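2-hydroxyisobutyryl-CoA synthetase (Aquincola tertiaricarbonis, PDB 6HE0) belongs to the ANL superfamily of AMP-binding enzymes and holds coenzyme A where its large N-terminal and small C-terminal domains meet. Local coordinates at residues C167-F172 / A216-T221; P222-H227 / S408-L413; E432-E437 / V452-P457. All coordinates share one frame; numbering follows the deposited sequence.

Interaction 1 of 3, residues C167-F172 / A216-T221; sequences CVAAVF and AAFYGT. With COA (coenzyme A), chain D.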
loop_
_atom_site.group_PDB
_atom_site.type_symbol
_atom_site.label_atom_id
_atom_site.label_comp_id
_atom_site.label_asym_id
_atom_site.label_seq_id
_atom_site.Cartn_x
_atom_site.Cartn_y
_atom_site.Cartn_z
ATOM N N CYS A 167 0.023 -13.005 -3.006
ATOM C CA CYS A 167 -0.747 -12.154 -2.119
ATOM C C CYS A 167 0.120 -11.482 -1.050
ATOM O O CYS A 167 0.658 -12.179 -0.188
ATOM C CB CYS A 167 -1.913 -12.897 -1.487
ATOM S SG CYS A 167 -2.913 -11.840 -0.404
ATOM N N VAL A 168 0.220 -10.126 -1.090
ATOM C CA VAL A 168 0.983 -9.331 -0.120
ATOM C C VAL A 168 -0.025 -8.754 0.858
ATOM O O VAL A 168 -0.722 -7.771 0.564
ATOM C CB VAL A 168 1.872 -8.254 -0.769
ATOM C CG1 VAL A 168 2.810 -7.633 0.265
ATOM C CG2 VAL A 168 2.665 -8.851 -1.928
ATOM N N ALA A 169 -0.181 -9.456 1.978
ATOM C CA ALA A 169 -1.158 -9.113 2.999
ATOM C C ALA A 169 -0.472 -8.571 4.260
ATOM O O ALA A 169 -0.579 -9.100 5.370
ATOM C CB ALA A 169 -2.033 -10.315 3.305
ATOM N N ALA A 170 0.274 -7.509 4.038
ATOM C CA ALA A 170 0.972 -6.753 5.057
ATOM C C ALA A 170 0.706 -5.299 4.700
ATOM O O ALA A 170 0.502 -4.960 3.520
ATOM C CB ALA A 170 2.464 -7.059 5.010
ATOM N N VAL A 171 0.688 -4.450 5.708
ATOM C CA VAL A 171 0.375 -3.038 5.512
ATOM C C VAL A 171 1.279 -2.367 4.466
ATOM O O VAL A 171 2.470 -2.540 4.523
ATOM C CB VAL A 171 0.314 -2.236 6.850
ATOM C CG1 VAL A 171 1.692 -2.081 7.489
ATOM C CG2 VAL A 171 -0.391 -0.875 6.667
ATOM N N PHE A 172 0.688 -1.602 3.525
ATOM C CA PHE A 172 1.454 -0.802 2.584
ATOM C C PHE A 172 1.438 0.628 3.115
ATOM O O PHE A 172 0.438 1.343 3.026
ATOM C CB PHE A 172 0.882 -0.882 1.169
ATOM C CG PHE A 172 1.255 -2.129 0.423
ATOM C CD1 PHE A 172 2.447 -2.199 -0.291
ATOM C CD2 PHE A 172 0.414 -3.237 0.431
ATOM C CE1 PHE A 172 2.811 -3.369 -0.958
ATOM C CE2 PHE A 172 0.770 -4.408 -0.237
ATOM C CZ PHE A 172 1.972 -4.472 -0.921
ATOM N N ALA A 216 -0.903 -18.654 -5.378
ATOM C CA ALA A 216 0.104 -19.699 -5.153
ATOM C C ALA A 216 0.970 -19.334 -3.937
ATOM O O ALA A 216 1.520 -20.213 -3.289
ATOM C CB ALA A 216 0.989 -19.846 -6.392
ATOM N N ALA A 217 1.121 -18.043 -3.657
ATOM C CA ALA A 217 1.995 -17.572 -2.590
ATOM C C ALA A 217 1.372 -16.442 -1.782
ATOM O O ALA A 217 0.536 -15.681 -2.284
ATOM C CB ALA A 217 3.344 -17.149 -3.156
ATOM N N PHE A 218 1.775 -16.365 -0.513
ATOM C CA PHE A 218 1.284 -15.403 0.456
ATOM C C PHE A 218 2.445 -14.846 1.269
ATOM O O PHE A 218 3.360 -15.583 1.673
ATOM C CB PHE A 218 0.256 -16.065 1.387
ATOM C CG PHE A 218 -0.351 -15.173 2.456
ATOM C CD1 PHE A 218 0.326 -14.925 3.654
ATOM C CD2 PHE A 218 -1.634 -14.663 2.312
ATOM C CE1 PHE A 218 -0.263 -14.153 4.672
ATOM C CE2 PHE A 218 -2.215 -13.903 3.326
ATOM C CZ PHE A 218 -1.532 -13.669 4.511
ATOM N N TYR A 219 2.407 -13.542 1.489
ATOM C CA TYR A 219 3.369 -12.853 2.323
ATOM C C TYR A 219 2.671 -12.052 3.418
ATOM O O TYR A 219 1.759 -11.256 3.120
ATOM C CB TYR A 219 4.251 -11.903 1.489
ATOM C CG TYR A 219 5.105 -11.005 2.359
ATOM C CD1 TYR A 219 6.348 -11.430 2.821
ATOM C CD2 TYR A 219 4.654 -9.743 2.756
ATOM C CE1 TYR A 219 7.147 -10.612 3.612
ATOM C CE2 TYR A 219 5.431 -8.924 3.584
ATOM C CZ TYR A 219 6.683 -9.362 3.998
ATOM O OH TYR A 219 7.491 -8.578 4.785
ATOM N N GLY A 220 3.195 -12.167 4.629
ATOM C CA GLY A 220 2.770 -11.361 5.774
ATOM C C GLY A 220 3.602 -11.650 7.009
ATOM O O GLY A 220 4.741 -12.099 6.880
ATOM N N THR A 221 3.020 -11.448 8.216
ATOM C CA THR A 221 3.630 -11.874 9.485
ATOM C C THR A 221 3.108 -13.278 9.779
ATOM O O THR A 221 1.981 -13.606 9.366
ATOM C CB THR A 221 3.394 -10.914 10.705
ATOM O OG1 THR A 221 2.017 -10.847 11.076
ATOM C CG2 THR A 221 3.964 -9.536 10.506
HETATM N N1A COA D . -0.504 -7.709 9.585
HETATM C C2A COA D . -1.732 -7.651 9.062
HETATM N N3A COA D . -2.873 -7.262 9.644
HETATM C C4A COA D . -2.678 -6.929 10.924
HETATM C C5A COA D . -1.472 -6.945 11.606
HETATM C C6A COA D . -0.331 -7.356 10.877
HETATM N N6A COA D . 0.903 -7.371 11.369
HETATM N N7A COA D . -1.651 -6.561 12.928
HETATM C C8A COA D . -2.941 -6.349 13.017
HETATM N N9A COA D . -3.623 -6.540 11.843
HETATM C C1B COA D . -5.058 -6.338 11.608
HETATM C C2B COA D . -5.934 -6.930 12.705
HETATM O O2B COA D . -6.044 -8.339 12.547
HETATM C C3B COA D . -7.191 -6.060 12.580
HETATM O O3B COA D . -8.056 -6.481 11.505
HETATM P P3B COA D . -9.297 -7.435 11.690
HETATM O O7A COA D . -10.271 -7.106 10.667
HETATM O O8A COA D . -8.704 -8.791 11.545
HETATM O O9A COA D . -9.815 -7.300 13.114
HETATM C C4B COA D . -6.650 -4.693 12.156
HETATM O O4B COA D . -5.349 -4.949 11.573
HETATM C C5B COA D . -6.531 -3.691 13.278
HETATM O O5B COA D . -5.793 -4.346 14.342
HETATM P P1A COA D . -5.162 -3.580 15.594
HETATM O O1A COA D . -4.512 -4.505 16.549
HETATM O O2A COA D . -6.154 -2.712 16.303
HETATM O O3A COA D . -4.174 -2.576 14.852
HETATM P P2A COA D . -2.646 -2.133 14.896
HETATM O O4A COA D . -2.519 -1.144 15.972
HETATM O O5A COA D . -1.783 -3.364 15.137
HETATM O O6A COA D . -2.349 -1.596 13.423
HETATM C CBP COA D . -1.154 -2.473 11.494
HETATM C CCP COA D . -2.415 -2.563 12.357
HETATM C CDP COA D . -1.138 -3.568 10.422
HETATM C CEP COA D . -1.169 -1.096 10.803
HETATM C CAP COA D . 0.076 -2.608 12.432
HETATM O OAP COA D . 0.083 -3.806 13.204
HETATM C C9P COA D . 1.424 -2.405 11.751
HETATM O O9P COA D . 1.730 -1.311 11.286
HETATM N N8P COA D . 2.251 -3.447 11.682
HETATM C C7P COA D . 3.516 -3.321 10.975
HETATM C C6P COA D . 4.423 -4.444 11.256
HETATM C C5P COA D . 4.518 -5.392 10.092
HETATM O O5P COA D . 3.526 -5.981 9.663
HETATM N N4P COA D . 5.749 -5.586 9.623
HETATM C C3P COA D . 6.177 -6.815 8.974
HETATM C C2P COA D . 6.021 -6.802 7.467
HETATM S S1P COA D . 5.362 -8.458 7.157
HETATM O O HOH W 1 0.902 -9.454 7.767
#
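Two neighbouring strands of the parallel sheet in the large domain run side by side here, with Cys167 beside Phe218 and Val168 beside Tyr219. The bonding switches partner as in any parallel pair: Cys167 N gives its hydrogen to Ala217 O (2.8 Å), Tyr219 N reaches back to Cys167 O (2.8 Å), and Ala169 N closes the ladder on Tyr219 O (2.9 Å). Beyond it the direct bonding stops, and a water takes the next place, donating to Ala169 O and accepting from Thr221 N, just where Thr221, at the N-cap of the next helix, makes a weak hydrogen bond through OG1 to Tyr224 N.

On the face carrying Cys167 and Phe218, the Ala169 methyl sits against the far end of the phenyl ring, CB to Phe218 CE2 3.6 Å. Cys167 SG lies obliquely to the same ring, 5.1 Å from its centroid, in a sulfur-aromatic contact. Helix 202-213 covers this side, with Leu206 and Leu210 on Cys167.

The other face belongs to Val168 and Tyr219. With CG anti to the backbone N (chi1 171°), the tyrosine ring runs forward past Val168 CG1, which meets Tyr219 CD2 at 3.7 Å, and past the Ala170 methyl, which touches CE2. Its hydroxyl is hydrogen-bonded to Ser250 OG and comes within 3.2 Å of coenzyme A, measured from Tyr219 OH to S1P. Ala170 CB also borders that sulfur, 3.9 Å from S1P, and helix 176-187 packs over this face through Ser178 and Ala181.

Parallel strands with helices on both faces, and ligands gathered where the strands end and loops begin, are characteristic of an alpha/beta fold; here the end of the pantetheine arm reaches that edge.

Interaction 2 of 3, residues P222-H227 / S408-L413; sequences PSYAIH and SAMDEL. With COA (coenzyme A), chain D.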
loop_
_atom_site.group_PDB
_atom_site.type_symbol
_atom_site.label_atom_id
_atom_site.label_comp_id
_atom_site.label_asym_id
_atom_site.label_seq_id
_atom_site.Cartn_x
_atom_site.Cartn_y
_atom_site.Cartn_z
ATOM N N PRO A 222 3.881 -14.139 10.487
ATOM C CA PRO A 222 3.377 -15.507 10.756
ATOM C C PRO A 222 2.087 -15.515 11.595
ATOM O O PRO A 222 1.179 -16.275 11.290
ATOM C CB PRO A 222 4.550 -16.190 11.476
ATOM C CG PRO A 222 5.738 -15.374 11.131
ATOM C CD PRO A 222 5.253 -13.966 11.017
ATOM N N SER A 223 1.989 -14.641 12.616
ATOM C CA SER A 223 0.809 -14.586 13.467
ATOM C C SER A 223 -0.431 -14.123 12.688
ATOM O O SER A 223 -1.516 -14.627 12.940
ATOM C CB SER A 223 1.065 -13.716 14.697
ATOM O OG SER A 223 1.476 -12.406 14.349
ATOM N N TYR A 224 -0.262 -13.221 11.708
ATOM C CA TYR A 224 -1.374 -12.801 10.853
ATOM C C TYR A 224 -1.961 -13.959 10.047
ATOM O O TYR A 224 -3.189 -14.097 9.963
ATOM C CB TYR A 224 -1.013 -11.605 9.941
ATOM C CG TYR A 224 -2.227 -11.057 9.222
ATOM C CD1 TYR A 224 -3.335 -10.593 9.932
ATOM C CD2 TYR A 224 -2.300 -11.065 7.831
ATOM C CE1 TYR A 224 -4.455 -10.085 9.277
ATOM C CE2 TYR A 224 -3.417 -10.555 7.162
ATOM C CZ TYR A 224 -4.482 -10.045 7.893
ATOM O OH TYR A 224 -5.606 -9.589 7.250
ATOM N N ALA A 225 -1.096 -14.849 9.552
ATOM C CA ALA A 225 -1.526 -16.048 8.833
ATOM C C ALA A 225 -2.296 -16.950 9.772
ATOM O O ALA A 225 -3.233 -17.602 9.317
ATOM C CB ALA A 225 -0.324 -16.789 8.265
ATOM N N ILE A 226 -1.924 -16.996 11.088
ATOM C CA ILE A 226 -2.699 -17.800 12.047
ATOM C C ILE A 226 -4.056 -17.138 12.242
ATOM O O ILE A 226 -5.077 -17.823 12.088
ATOM C CB ILE A 226 -1.960 -18.116 13.373
ATOM C CG1 ILE A 226 -0.719 -18.998 13.083
ATOM C CG2 ILE A 226 -2.922 -18.808 14.384
ATOM C CD1 ILE A 226 0.287 -19.081 14.124
ATOM N N HIS A 227 -4.073 -15.794 12.474
ATOM C CA HIS A 227 -5.316 -15.012 12.606
ATOM C C HIS A 227 -6.280 -15.205 11.404
ATOM O O HIS A 227 -7.477 -15.421 11.610
ATOM C CB HIS A 227 -5.005 -13.514 12.791
ATOM C CG HIS A 227 -6.216 -12.632 12.825
ATOM N ND1 HIS A 227 -7.270 -12.879 13.692
ATOM C CD2 HIS A 227 -6.509 -11.531 12.091
ATOM C CE1 HIS A 227 -8.152 -11.904 13.486
ATOM N NE2 HIS A 227 -7.732 -11.066 12.538
ATOM N N SER A 408 -4.867 -14.681 21.945
ATOM C CA SER A 408 -5.544 -15.033 20.694
ATOM C C SER A 408 -4.464 -15.183 19.620
ATOM O O SER A 408 -3.313 -15.376 19.972
ATOM C CB SER A 408 -6.645 -14.042 20.324
ATOM O OG SER A 408 -6.182 -12.713 20.481
ATOM N N ALA A 409 -4.792 -15.098 18.343
ATOM C CA ALA A 409 -3.782 -15.324 17.297
ATOM C C ALA A 409 -2.635 -14.286 17.220
ATOM O O ALA A 409 -1.582 -14.568 16.638
ATOM C CB ALA A 409 -4.470 -15.438 15.963
ATOM N N MET A 410 -2.835 -13.090 17.744
ATOM C CA MET A 410 -1.794 -12.075 17.626
ATOM C C MET A 410 -1.475 -11.418 18.923
ATOM O O MET A 410 -2.255 -11.535 19.873
ATOM C CB MET A 410 -2.115 -11.042 16.536
ATOM C CG MET A 410 -2.222 -11.669 15.149
ATOM S SD MET A 410 -2.561 -10.476 13.869
ATOM C CE MET A 410 -0.935 -9.866 13.585
ATOM N N ASP A 411 -0.292 -10.757 18.985
ATOM C CA ASP A 411 0.168 -10.122 20.210
ATOM C C ASP A 411 -0.758 -9.043 20.675
ATOM O O ASP A 411 -1.417 -8.370 19.869
ATOM C CB ASP A 411 1.557 -9.486 20.054
ATOM C CG ASP A 411 2.590 -10.364 19.421
ATOM O OD1 ASP A 411 2.859 -11.436 19.969
ATOM O OD2 ASP A 411 3.175 -9.946 18.405
ATOM N N GLU A 412 -0.760 -8.868 22.001
ATOM C CA GLU A 412 -1.411 -7.781 22.708
ATOM C C GLU A 412 -0.372 -7.189 23.628
ATOM O O GLU A 412 0.372 -7.910 24.314
ATOM C CB GLU A 412 -2.682 -8.228 23.451
ATOM C CG GLU A 412 -3.906 -8.326 22.536
ATOM C CD GLU A 412 -4.414 -7.040 21.870
ATOM O OE1 GLU A 412 -5.028 -7.136 20.779
ATOM O OE2 GLU A 412 -4.211 -5.939 22.438
ATOM N N LEU A 413 -0.265 -5.882 23.567
ATOM C CA LEU A 413 0.634 -5.115 24.391
ATOM C C LEU A 413 -0.230 -4.467 25.465
ATOM O O LEU A 413 -1.057 -3.624 25.138
ATOM C CB LEU A 413 1.276 -3.989 23.552
ATOM C CG LEU A 413 2.693 -3.505 23.913
ATOM C CD1 LEU A 413 2.976 -2.160 23.291
ATOM C CD2 LEU A 413 2.952 -3.477 25.409
HETATM N N1A COA D . -0.504 -7.709 9.585
HETATM C C2A COA D . -1.732 -7.651 9.062
HETATM N N3A COA D . -2.873 -7.262 9.644
HETATM C C4A COA D . -2.678 -6.929 10.924
HETATM C C5A COA D . -1.472 -6.945 11.606
HETATM C C6A COA D . -0.331 -7.356 10.877
HETATM N N6A COA D . 0.903 -7.371 11.369
HETATM N N7A COA D . -1.651 -6.561 12.928
HETATM C C8A COA D . -2.941 -6.349 13.017
HETATM N N9A COA D . -3.623 -6.540 11.843
HETATM C C1B COA D . -5.058 -6.338 11.608
HETATM C C2B COA D . -5.934 -6.930 12.705
HETATM O O2B COA D . -6.044 -8.339 12.547
HETATM C C3B COA D . -7.191 -6.060 12.580
HETATM O O3B COA D . -8.056 -6.481 11.505
HETATM P P3B COA D . -9.297 -7.435 11.690
HETATM O O7A COA D . -10.271 -7.106 10.667
HETATM O O8A COA D . -8.704 -8.791 11.545
HETATM O O9A COA D . -9.815 -7.300 13.114
HETATM C C4B COA D . -6.650 -4.693 12.156
HETATM O O4B COA D . -5.349 -4.949 11.573
HETATM C C5B COA D . -6.531 -3.691 13.278
HETATM O O5B COA D . -5.793 -4.346 14.342
HETATM P P1A COA D . -5.162 -3.580 15.594
HETATM O O1A COA D . -4.512 -4.505 16.549
HETATM O O2A COA D . -6.154 -2.712 16.303
HETATM O O3A COA D . -4.174 -2.576 14.852
HETATM P P2A COA D . -2.646 -2.133 14.896
HETATM O O4A COA D . -2.519 -1.144 15.972
HETATM O O5A COA D . -1.783 -3.364 15.137
HETATM O O6A COA D . -2.349 -1.596 13.423
HETATM C CBP COA D . -1.154 -2.473 11.494
HETATM C CCP COA D . -2.415 -2.563 12.357
HETATM C CDP COA D . -1.138 -3.568 10.422
HETATM C CEP COA D . -1.169 -1.096 10.803
HETATM C CAP COA D . 0.076 -2.608 12.432
HETATM O OAP COA D . 0.083 -3.806 13.204
HETATM C C9P COA D . 1.424 -2.405 11.751
HETATM O O9P COA D . 1.730 -1.311 11.286
HETATM N N8P COA D . 2.251 -3.447 11.682
HETATM C C7P COA D . 3.516 -3.321 10.975
HETATM C C6P COA D . 4.423 -4.444 11.256
HETATM C C5P COA D . 4.518 -5.392 10.092
HETATM O O5P COA D . 3.526 -5.981 9.663
HETATM N N4P COA D . 5.749 -5.586 9.623
HETATM C C3P COA D . 6.177 -6.815 8.974
HETATM C C2P COA D . 6.021 -6.802 7.467
HETATM S S1P COA D . 5.362 -8.458 7.157
HETATM O O HOH W 2 1.533 -10.881 16.550
#
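Ser223 OG is held by the carboxylate of Glu252 and by a water that donates to it at 2.7 Å; the same water accepts from Asp411 N and so ties helix 222-234 to the loop leading into strand 412-419. Asp411 OD1 also makes salt bridges with Arg406 and Arg474.

Direct contact between the two segments is largely apolar. Ala409 CB presses on the helix backbone, 3.5 Å from His227 CA, with Ile226 CG2 on its flank. Met410 does the rest: its chain is extended through chi2 and turns at chi3 (82°), which lays the methyl beside Ser223, CE to OG 3.6 Å. Met410 SD meets the edge of the Tyr224 ring, near the ring plane and 5.4 Å from its centroid, a Met-aromatic contact; it also lies obliquely to the His227 imidazole.

Coenzyme A completes the surface. Tyr224 offers a face to the adenine, whose C2A stands 3.3 Å above the ring centre, while Met410 CE lies over the same side of the purine, 3.4 Å from N7A. His227 NE2 then donates in the plane of its ring to the phosphate oxygen O8A, at 2.7 Å and almost straight (168°).

The division of labour is clear: a soft, polarisable surface of tyrosine ring and methionine thioether supports the adenine, and the imidazole takes the phosphate. Because the helix and the loop both supply that surface, the full adenine contact, as seen here, is consistent with the two domains being closed on each other; the phosphate's charge would probably raise the proton affinity of His227.

Interaction 3 of 3, residues E432-E437 / V452-P457; sequences ETFRTE and VELVAP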
loop_
_atom_site.group_PDB
_atom_site.type_symbol
_atom_site.label_atom_id
_atom_site.label_comp_id
_atom_site.label_asym_id
_atom_site.label_seq_id
_atom_site.Cartn_x
_atom_site.Cartn_y
_atom_site.Cartn_z
ATOM N N GLU A 432 -10.068 8.436 33.780
ATOM C CA GLU A 432 -10.402 7.921 32.448
ATOM C C GLU A 432 -9.824 8.787 31.323
ATOM O O GLU A 432 -9.418 8.243 30.292
ATOM C CB GLU A 432 -11.927 7.705 32.309
ATOM C CG GLU A 432 -12.389 6.949 31.070
ATOM C CD GLU A 432 -11.602 5.720 30.628
ATOM O OE1 GLU A 432 -11.195 4.903 31.487
ATOM O OE2 GLU A 432 -11.451 5.545 29.399
ATOM N N THR A 433 -9.742 10.116 31.543
ATOM C CA THR A 433 -9.159 11.064 30.588
ATOM C C THR A 433 -7.647 10.820 30.458
ATOM O O THR A 433 -7.137 10.826 29.339
ATOM C CB THR A 433 -9.536 12.501 30.962
ATOM O OG1 THR A 433 -10.948 12.614 30.807
ATOM C CG2 THR A 433 -8.860 13.551 30.076
ATOM N N PHE A 434 -6.944 10.570 31.586
ATOM C CA PHE A 434 -5.510 10.290 31.536
ATOM C C PHE A 434 -5.243 8.947 30.804
ATOM O O PHE A 434 -4.329 8.882 29.985
ATOM C CB PHE A 434 -4.800 10.392 32.927
ATOM C CG PHE A 434 -3.401 9.780 32.929
ATOM C CD1 PHE A 434 -2.347 10.400 32.256
ATOM C CD2 PHE A 434 -3.169 8.523 33.496
ATOM C CE1 PHE A 434 -1.094 9.775 32.145
ATOM C CE2 PHE A 434 -1.899 7.917 33.415
ATOM C CZ PHE A 434 -0.874 8.548 32.742
ATOM N N ARG A 435 -6.066 7.917 31.061
ATOM C CA ARG A 435 -5.930 6.585 30.447
ATOM C C ARG A 435 -6.052 6.626 28.910
ATOM O O ARG A 435 -5.176 6.110 28.219
ATOM C CB ARG A 435 -6.948 5.616 31.054
ATOM C CG ARG A 435 -6.623 4.151 30.791
ATOM C CD ARG A 435 -7.845 3.258 31.018
ATOM N NE ARG A 435 -8.924 3.538 30.059
ATOM C CZ ARG A 435 -8.940 3.128 28.790
ATOM N NH1 ARG A 435 -7.937 2.406 28.303
ATOM N NH2 ARG A 435 -9.958 3.442 27.999
ATOM N N THR A 436 -7.116 7.279 28.393
ATOM C CA THR A 436 -7.371 7.459 26.954
ATOM C C THR A 436 -6.269 8.329 26.312
ATOM O O THR A 436 -5.864 8.061 25.180
ATOM C CB THR A 436 -8.760 8.106 26.730
ATOM O OG1 THR A 436 -8.889 9.243 27.588
ATOM C CG2 THR A 436 -9.911 7.153 26.995
ATOM N N GLU A 437 -5.790 9.371 27.024
ATOM C CA GLU A 437 -4.739 10.224 26.473
ATOM C C GLU A 437 -3.391 9.519 26.425
ATOM O O GLU A 437 -2.620 9.771 25.503
ATOM C CB GLU A 437 -4.662 11.579 27.191
ATOM C CG GLU A 437 -5.657 12.564 26.590
ATOM C CD GLU A 437 -6.126 13.742 27.425
ATOM O OE1 GLU A 437 -5.327 14.279 28.229
ATOM O OE2 GLU A 437 -7.279 14.179 27.207
ATOM N N VAL A 452 -4.170 0.090 27.481
ATOM C CA VAL A 452 -3.740 0.843 28.673
ATOM C C VAL A 452 -4.761 0.714 29.830
ATOM O O VAL A 452 -5.937 1.013 29.649
ATOM C CB VAL A 452 -3.396 2.335 28.348
ATOM C CG1 VAL A 452 -2.990 3.090 29.611
ATOM C CG2 VAL A 452 -2.279 2.424 27.310
ATOM N N GLU A 453 -4.292 0.261 31.000
ATOM C CA GLU A 453 -5.070 0.084 32.234
ATOM C C GLU A 453 -4.381 0.859 33.359
ATOM O O GLU A 453 -3.147 0.892 33.427
ATOM C CB GLU A 453 -5.118 -1.389 32.661
ATOM C CG GLU A 453 -5.880 -2.332 31.736
ATOM C CD GLU A 453 -6.038 -3.750 32.270
ATOM O OE1 GLU A 453 -6.938 -4.458 31.765
ATOM O OE2 GLU A 453 -5.297 -4.147 33.205
ATOM N N LEU A 454 -5.164 1.462 34.249
ATOM C CA LEU A 454 -4.531 2.164 35.338
ATOM C C LEU A 454 -4.447 1.285 36.587
ATOM O O LEU A 454 -5.261 0.374 36.778
ATOM C CB LEU A 454 -5.212 3.524 35.639
ATOM C CG LEU A 454 -5.466 4.509 34.457
ATOM C CD1 LEU A 454 -6.079 5.796 34.963
ATOM C CD2 LEU A 454 -4.182 4.815 33.642
ATOM N N VAL A 455 -3.421 1.530 37.400
ATOM C CA VAL A 455 -3.206 0.905 38.710
ATOM C C VAL A 455 -3.131 2.048 39.752
ATOM O O VAL A 455 -3.112 3.220 39.350
ATOM C CB VAL A 455 -1.996 -0.065 38.748
ATOM C CG1 VAL A 455 -2.357 -1.402 38.113
ATOM C CG2 VAL A 455 -0.761 0.540 38.085
ATOM N N ALA A 456 -3.173 1.720 41.065
ATOM C CA ALA A 456 -3.109 2.695 42.167
ATOM C C ALA A 456 -1.834 3.583 42.106
ATOM O O ALA A 456 -0.746 3.054 41.859
ATOM C CB ALA A 456 -3.195 1.978 43.515
ATOM N N PRO A 457 -1.974 4.916 42.338
ATOM C CA PRO A 457 -0.838 5.860 42.210
ATOM C C PRO A 457 0.574 5.490 42.717
ATOM O O PRO A 457 1.507 6.117 42.204
ATOM C CB PRO A 457 -1.333 7.092 42.964
ATOM C CG PRO A 457 -2.776 7.111 42.687
ATOM C CD PRO A 457 -3.228 5.660 42.584
HETATM O O HOH W 3 -6.335 1.471 25.829
#
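Arg435 leaves its helix extended, CG anti to the backbone N (chi1 -163°) and the next bond nearly straight, and then turns at chi3 (65°), a bend that swings the guanidinium toward the beginning of strand 451-454, at Val452. NH1 donates there to Val452 O at 2.8 Å, in the carbonyl plane and close to the plane of the guanidinium. The opposite edge of the group is taken side-on by Glu432 in a salt bridge, one turn back in the same helix: NE to Glu432 OE1 is 3.0 Å and NH2 to Glu432 OE2 is 2.9 Å, the latter on the syn lone pair. With three nitrogens engaged near its own plane, the guanidinium can hardly rotate. A water accepting from Val452 N adds a weak bond from NH1.

The aliphatic part of Arg435 serves as packing surface. Its CG lies 3.8 Å from Leu454 CD2 and 4.0 Å from Val452 CG1, spanning the two residues of the strand that face the helix; Glu453 points the other way, where it pairs with Lys451. Leu454 CD2 also meets the Phe434 ring obliquely, 3.8 Å from Phe434 CD2. The ring continues inward onto Val417 and Pro419 of strand 412-419.

The axes of 432-437 and 452-454 approach to 8.3 Å and run nearly antiparallel, at 152°. Since strands 412-419 and 451-454 are parallel neighbours and helix 428-446 joins them in sequence, this is the second half of a beta-alpha-beta crossover, the helix packed on an outer strand of the small C-terminal domain's sheet.

In the fold
The three contacts follow one another along the chain, from the large AMP-binding domain into the C-terminal one. Interaction 1 lies within the parallel sheet of the large domain, and strand 217-220 leads straight into helix 222-234, the first half of interaction 2; their centres are 14 Å apart and both touch coenzyme A. Interaction 2 joins the two domains. Its loop enters strand 412-419, which neighbours strand 451-454 of interaction 3, so those two share a sheet although their centres stand 26 Å apart. Interaction 3, about 36 Å from interaction 1 between centres, is internal to the C-terminal domain. Coenzyme A thus sits at the junction of the two domains, touched by interactions 1 and 2.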